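Side-chain contacts in S12 family peptidase (Streptomyces sp. 82F2, PDB 3WWX), which is a D-stereospecific amidohydrolase of the S12 serine peptidase family and probably cleaves amide bonds in substrates with D-amino acids: residues Y49-G52 with S53-K56; S227-N230 with P231-G235. All blocks are in the same frame, centred on the assembly; numbering follows the deposited sequence.

How the contacts relate
Going from the N terminus, contact 1 comes first. It closes the tight turn that leads from strand 49-50 into helix 55-68. Contact 2 lies much later, in the loop between strands 224-225 and 241-242, and closes a short turn there. Each contact is local, within one unbroken piece of chain, and the two run in series without nesting or crossing. Strand 241-242 then pairs antiparallel with strand 49-50, which brings the loop back beside contact 1. Arg50 joins the two directly: its NH2 probably hydrogen-bonds to Ser227 O, and its NH1 packs on Pro231. Thr55 also packs on Gly235. The side chains of Ser53 and Ile233 each lie about 7 Å from the bound octane-1,8-diamine.

Contact 1: residues Y49-G52 with S53-K56; sequences YRVG and SITK
Gly52 O is gripped twice by Thr55. The hydroxyl OG1 donates to Gly52 O at 2.8 Å and lies in the carbonyl plane. Thr55 N donates to the same Gly52 O at 2.9 Å, tilted from that plane. The contact forms the turn into helix 55-68, where Ser53 to Lys56 match the SxxK motif of the S12 and beta-lactamase families. In relatives the serine of this motif is the nucleophile, and Ser53 probably has that role here.

Thr55 has OG1 beside its own backbone N (chi1 -59°), which puts both donors next to one acceptor. OG1 also takes a hydrogen bond from Met240 N. A longer bond, from Ile54 N to Val51 O at 3.3 Å, closes a beta turn close to type II', with Gly52 at the positive-phi position. Here the donor sits above the carbonyl plane, 40° out of it.

The apolar side of the turn is made by Val51 and Ile54, whose side chains cross at about a right angle. Leu247 of helix 244-255 packs against both. Lys56 NZ ends 4.5 Å from Ser53 OG, too far for a hydrogen bond. NZ bonds instead to Tyr158 OH, Asn160 OD1 and Ala237 O, while Ser53 OG bonds to Gly304 N. Val51 CG2 is the methyl at the join: it lies 3.9 Å from Ile54 CB and 3.8 Å from Thr55 OG1.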
ATOM      1  N   TYR A  49       1.766   5.873  11.512  1.00  9.02           N
ATOM      2  CA  TYR A  49       0.469   5.899  10.857  1.00  8.01           C
ATOM      3  C   TYR A  49       0.225   4.609  10.102  1.00  8.56           C
ATOM      4  O   TYR A  49       1.153   3.856   9.772  1.00  8.62           O
ATOM      5  CB  TYR A  49       0.362   7.118   9.925  1.00 10.09           C
ATOM      6  CG  TYR A  49       1.578   7.386   9.045  1.00  9.88           C
ATOM      7  CD1 TYR A  49       2.595   8.211   9.473  1.00  8.97           C
ATOM      8  CD2 TYR A  49       1.693   6.827   7.789  1.00 10.27           C
ATOM      9  CE1 TYR A  49       3.689   8.488   8.672  1.00  9.25           C
ATOM     10  CE2 TYR A  49       2.801   7.077   6.983  1.00  9.41           C
ATOM     11  CZ  TYR A  49       3.791   7.917   7.427  1.00  9.72           C
ATOM     12  OH  TYR A  49       4.882   8.203   6.615  1.00 10.25           O
ATOM     13  N   ARG A  50      -1.048   4.347   9.856  1.00  8.80           N
ATOM     14  CA  ARG A  50      -1.483   3.223   9.050  1.00  8.84           C
ATOM     15  C   ARG A  50      -1.121   3.497   7.607  1.00  7.94           C
ATOM     16  O   ARG A  50      -1.665   4.427   6.991  1.00  9.47           O
ATOM     17  CB  ARG A  50      -2.992   3.052   9.210  1.00  7.85           C
ATOM     18  CG  ARG A  50      -3.421   2.792  10.656  1.00  8.80           C
ATOM     19  CD  ARG A  50      -4.884   2.330  10.708  1.00  8.36           C
ATOM     20  NE  ARG A  50      -5.365   2.268  12.090  1.00  9.02           N
ATOM     21  CZ  ARG A  50      -5.069   1.287  12.938  1.00  8.05           C
ATOM     22  NH1 ARG A  50      -4.367   0.248  12.549  1.00  9.25           N
ATOM     23  NH2 ARG A  50      -5.496   1.341  14.186  1.00  9.49           N
ATOM     24  N   VAL A  51      -0.203   2.718   7.042  1.00  8.49           N
ATOM     25  CA  VAL A  51       0.294   3.000   5.689  1.00  8.05           C
ATOM     26  C   VAL A  51      -0.628   2.476   4.591  1.00  8.41           C
ATOM     27  O   VAL A  51      -0.370   2.687   3.400  1.00  8.80           O
ATOM     28  CB  VAL A  51       1.718   2.466   5.485  1.00  7.94           C
ATOM     29  CG1 VAL A  51       2.618   2.935   6.598  1.00 10.72           C
ATOM     30  CG2 VAL A  51       1.738   0.942   5.395  1.00  8.98           C
ATOM     31  N   GLY A  52      -1.712   1.824   4.989  1.00  8.77           N
ATOM     32  CA  GLY A  52      -2.637   1.287   4.005  1.00  9.84           C
ATOM     33  C   GLY A  52      -1.960   0.476   2.918  1.00  8.95           C
ATOM     34  O   GLY A  52      -1.099  -0.351   3.200  1.00  8.94           O
ATOM     35  N   SER A  53      -2.353   0.761   1.680  1.00  9.63           N
ATOM     36  CA  SER A  53      -1.963   0.046   0.470  1.00  8.99           C
ATOM     37  C   SER A  53      -0.453  -0.090   0.239  1.00  9.55           C
ATOM     38  O   SER A  53      -0.004  -0.938  -0.541  1.00 10.40           O
ATOM     39  CB  SER A  53      -2.594   0.811  -0.705  1.00 11.20           C
ATOM     40  OG  SER A  53      -3.838   1.409  -0.309  1.00 18.97           O
ATOM     41  N   ILE A  54       0.347   0.762   0.873  1.00  8.68           N
ATOM     42  CA  ILE A  54       1.797   0.602   0.835  1.00  9.13           C
ATOM     43  C   ILE A  54       2.224  -0.799   1.301  1.00  8.86           C
ATOM     44  O   ILE A  54       3.258  -1.331   0.872  1.00  9.80           O
ATOM     45  CB  ILE A  54       2.445   1.738   1.635  1.00  7.46           C
ATOM     46  CG1 ILE A  54       2.458   3.017   0.802  1.00 10.05           C
ATOM     47  CG2 ILE A  54       3.857   1.384   2.112  1.00 10.09           C
ATOM     48  CD1 ILE A  54       2.695   4.271   1.627  1.00 10.21           C
ATOM     49  N   THR A  55       1.404  -1.416   2.147  1.00  8.30           N
ATOM     50  CA  THR A  55       1.638  -2.792   2.576  1.00  8.77           C
ATOM     51  C   THR A  55       1.862  -3.709   1.392  1.00  9.92           C
ATOM     52  O   THR A  55       2.649  -4.662   1.464  1.00  9.63           O
ATOM     53  CB  THR A  55       0.431  -3.305   3.374  1.00  7.65           C
ATOM     54  OG1 THR A  55       0.203  -2.467   4.521  1.00  8.63           O
ATOM     55  CG2 THR A  55       0.622  -4.742   3.835  1.00  9.35           C
ATOM     56  N   LYS A  56       1.175  -3.440   0.287  1.00  9.54           N
ATOM     57  CA  LYS A  56       1.295  -4.274  -0.900  1.00  7.49           C
ATOM     58  C   LYS A  56       2.739  -4.430  -1.365  1.00  9.57           C
ATOM     59  O   LYS A  56       3.102  -5.476  -1.881  1.00  9.37           O
ATOM     60  CB  LYS A  56       0.458  -3.715  -2.037  1.00  9.22           C
ATOM     61  CG  LYS A  56      -1.033  -3.842  -1.815  1.00  8.55           C
ATOM     62  CD  LYS A  56      -1.816  -3.469  -3.066  1.00  9.83           C
ATOM     63  CE  LYS A  56      -3.311  -3.681  -2.891  1.00  9.14           C
ATOM     64  NZ  LYS A  56      -3.914  -2.764  -1.910  1.00 10.88           N
TER

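Contact 2: residues S227-N230 with P231-G235; sequences STLN and PSIAG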
ATOM      1  N   SER A 227      -8.929   6.483  14.671  1.00  9.45           N
ATOM      2  CA  SER A 227      -7.572   6.034  14.964  1.00  9.83           C
ATOM      3  C   SER A 227      -7.503   4.532  15.190  1.00  8.92           C
ATOM      4  O   SER A 227      -6.596   3.868  14.678  1.00  9.93           O
ATOM      5  CB  SER A 227      -7.011   6.780  16.178  1.00 10.65           C
ATOM      6  OG  SER A 227      -7.067   8.195  15.997  1.00 11.06           O
ATOM      7  N   THR A 228      -8.443   4.003  15.966  1.00  9.42           N
ATOM      8  CA  THR A 228      -8.441   2.590  16.306  1.00 10.12           C
ATOM      9  C   THR A 228      -9.421   1.788  15.448  1.00  9.61           C
ATOM     10  O   THR A 228     -10.567   2.164  15.271  1.00 10.86           O
ATOM     11  CB  THR A 228      -8.774   2.373  17.784  1.00  9.78           C
ATOM     12  OG1 THR A 228     -10.044   2.966  18.084  1.00 11.12           O
ATOM     13  CG2 THR A 228      -7.707   3.001  18.659  1.00 11.61           C
ATOM     14  N   LEU A 229      -8.923   0.680  14.923  1.00  9.34           N
ATOM     15  CA  LEU A 229      -9.706  -0.234  14.082  1.00  8.87           C
ATOM     16  C   LEU A 229      -8.930  -1.542  13.982  1.00 10.21           C
ATOM     17  O   LEU A 229      -7.713  -1.558  14.155  1.00 10.46           O
ATOM     18  CB  LEU A 229      -9.956   0.362  12.671  1.00 10.81           C
ATOM     19  CG  LEU A 229      -8.730   0.746  11.822  1.00  8.78           C
ATOM     20  CD1 LEU A 229      -8.154  -0.447  11.043  1.00 10.26           C
ATOM     21  CD2 LEU A 229      -9.098   1.871  10.878  1.00 11.23           C
ATOM     22  N   ASN A 230      -9.651  -2.620  13.695  1.00  9.23           N
ATOM     23  CA  ASN A 230      -9.070  -3.935  13.453  1.00  9.33           C
ATOM     24  C   ASN A 230      -8.562  -3.997  12.012  1.00  9.63           C
ATOM     25  O   ASN A 230      -9.362  -3.948  11.078  1.00  9.88           O
ATOM     26  CB  ASN A 230     -10.135  -5.008  13.697  1.00 10.32           C
ATOM     27  CG  ASN A 230      -9.597  -6.422  13.605  1.00  9.22           C
ATOM     28  OD1 ASN A 230      -8.746  -6.747  12.761  1.00  9.94           O
ATOM     29  ND2 ASN A 230     -10.114  -7.295  14.466  1.00 10.99           N
ATOM     30  N   PRO A 231      -7.229  -4.069  11.815  1.00  9.45           N
ATOM     31  CA  PRO A 231      -6.677  -3.943  10.461  1.00 10.79           C
ATOM     32  C   PRO A 231      -6.859  -5.162   9.577  1.00 10.88           C
ATOM     33  O   PRO A 231      -6.399  -5.126   8.418  1.00 10.10           O
ATOM     34  CB  PRO A 231      -5.177  -3.721  10.705  1.00 14.43           C
ATOM     35  CG  PRO A 231      -5.025  -3.459  12.131  1.00 12.78           C
ATOM     36  CD  PRO A 231      -6.170  -4.063  12.835  1.00  9.81           C
ATOM     37  N   SER A 232      -7.521  -6.205  10.088  1.00  9.21           N
ATOM     38  CA  SER A 232      -7.780  -7.380   9.261  1.00  9.88           C
ATOM     39  C   SER A 232      -8.706  -7.089   8.083  1.00  9.36           C
ATOM     40  O   SER A 232      -8.798  -7.908   7.174  1.00 11.89           O
ATOM     41  CB  SER A 232      -8.302  -8.531  10.119  1.00 10.52           C
ATOM     42  OG  SER A 232      -9.581  -8.243  10.646  1.00 10.68           O
ATOM     43  N   ILE A 233      -9.392  -5.947   8.079  1.00  9.95           N
ATOM     44  CA  ILE A 233     -10.109  -5.532   6.883  1.00  8.98           C
ATOM     45  C   ILE A 233      -9.183  -5.409   5.672  1.00 10.58           C
ATOM     46  O   ILE A 233      -9.639  -5.503   4.533  1.00 10.22           O
ATOM     47  CB  ILE A 233     -10.825  -4.184   7.062  1.00 10.03           C
ATOM     48  CG1 ILE A 233      -9.877  -3.106   7.568  1.00 10.48           C
ATOM     49  CG2 ILE A 233     -12.051  -4.336   7.971  1.00 14.18           C
ATOM     50  CD1 ILE A 233     -10.433  -1.670   7.429  1.00 13.14           C
ATOM     51  N   ALA A 234      -7.891  -5.194   5.925  1.00 10.69           N
ATOM     52  CA  ALA A 234      -6.887  -4.993   4.877  1.00  9.16           C
ATOM     53  C   ALA A 234      -5.881  -6.154   4.774  1.00 10.02           C
ATOM     54  O   ALA A 234      -5.523  -6.588   3.671  1.00 10.83           O
ATOM     55  CB  ALA A 234      -6.166  -3.663   5.139  1.00 11.07           C
ATOM     56  N   GLY A 235      -5.400  -6.643   5.902  1.00  9.29           N
ATOM     57  CA  GLY A 235      -4.384  -7.675   5.900  1.00 10.41           C
ATOM     58  C   GLY A 235      -3.238  -7.369   4.955  1.00  8.58           C
ATOM     59  O   GLY A 235      -2.674  -6.267   4.973  1.00  8.50           O
TER
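Pro231 sits against the residue two before it. Its ring carbon CD lies 3.2 Å from Leu229 O. Leu229 bends its side chain back towards the proline, with CD1 3.8 Å from Pro231 CA. Residues 231-233 form a short 3-10 segment, and Asn230 stands just before it. Pro231 O takes backbone bonds from Ala234 N and Gly235 N at the far end of that segment.

Ser232 makes the polar part of the contact. Its backbone N donates to Asn230 OD1 at 3.0 Å, in the plane of the amide carbonyl. This closes an Asx turn, here with proline as the middle residue. The Ser232 hydroxyl adds a second bond, from OG to Asn230 OD1 at 2.7 Å, but comes from above that plane, 59° out of it. The two donors therefore reach the oxygen from different directions. Ser232 places OG between its backbone N and its carbonyl carbon (chi1 67°), close to the asparagine.

Ile233 folds over the start of the turn. Its CG1 is 3.6 Å from Asn230 O, and its CD1 meets Leu229 CD1 loosely at 4.4 Å. Trp134 serves both residues: its N donates to Ser232 OG, and its side chain, with His306, touches Ile233.

The Asn230 amide gives its ND2 hydrogens to Tyr131 O and Thr133 OG1. With two donors on OD1 and two acceptors for ND2, this probably fixes the orientation of the buried amide.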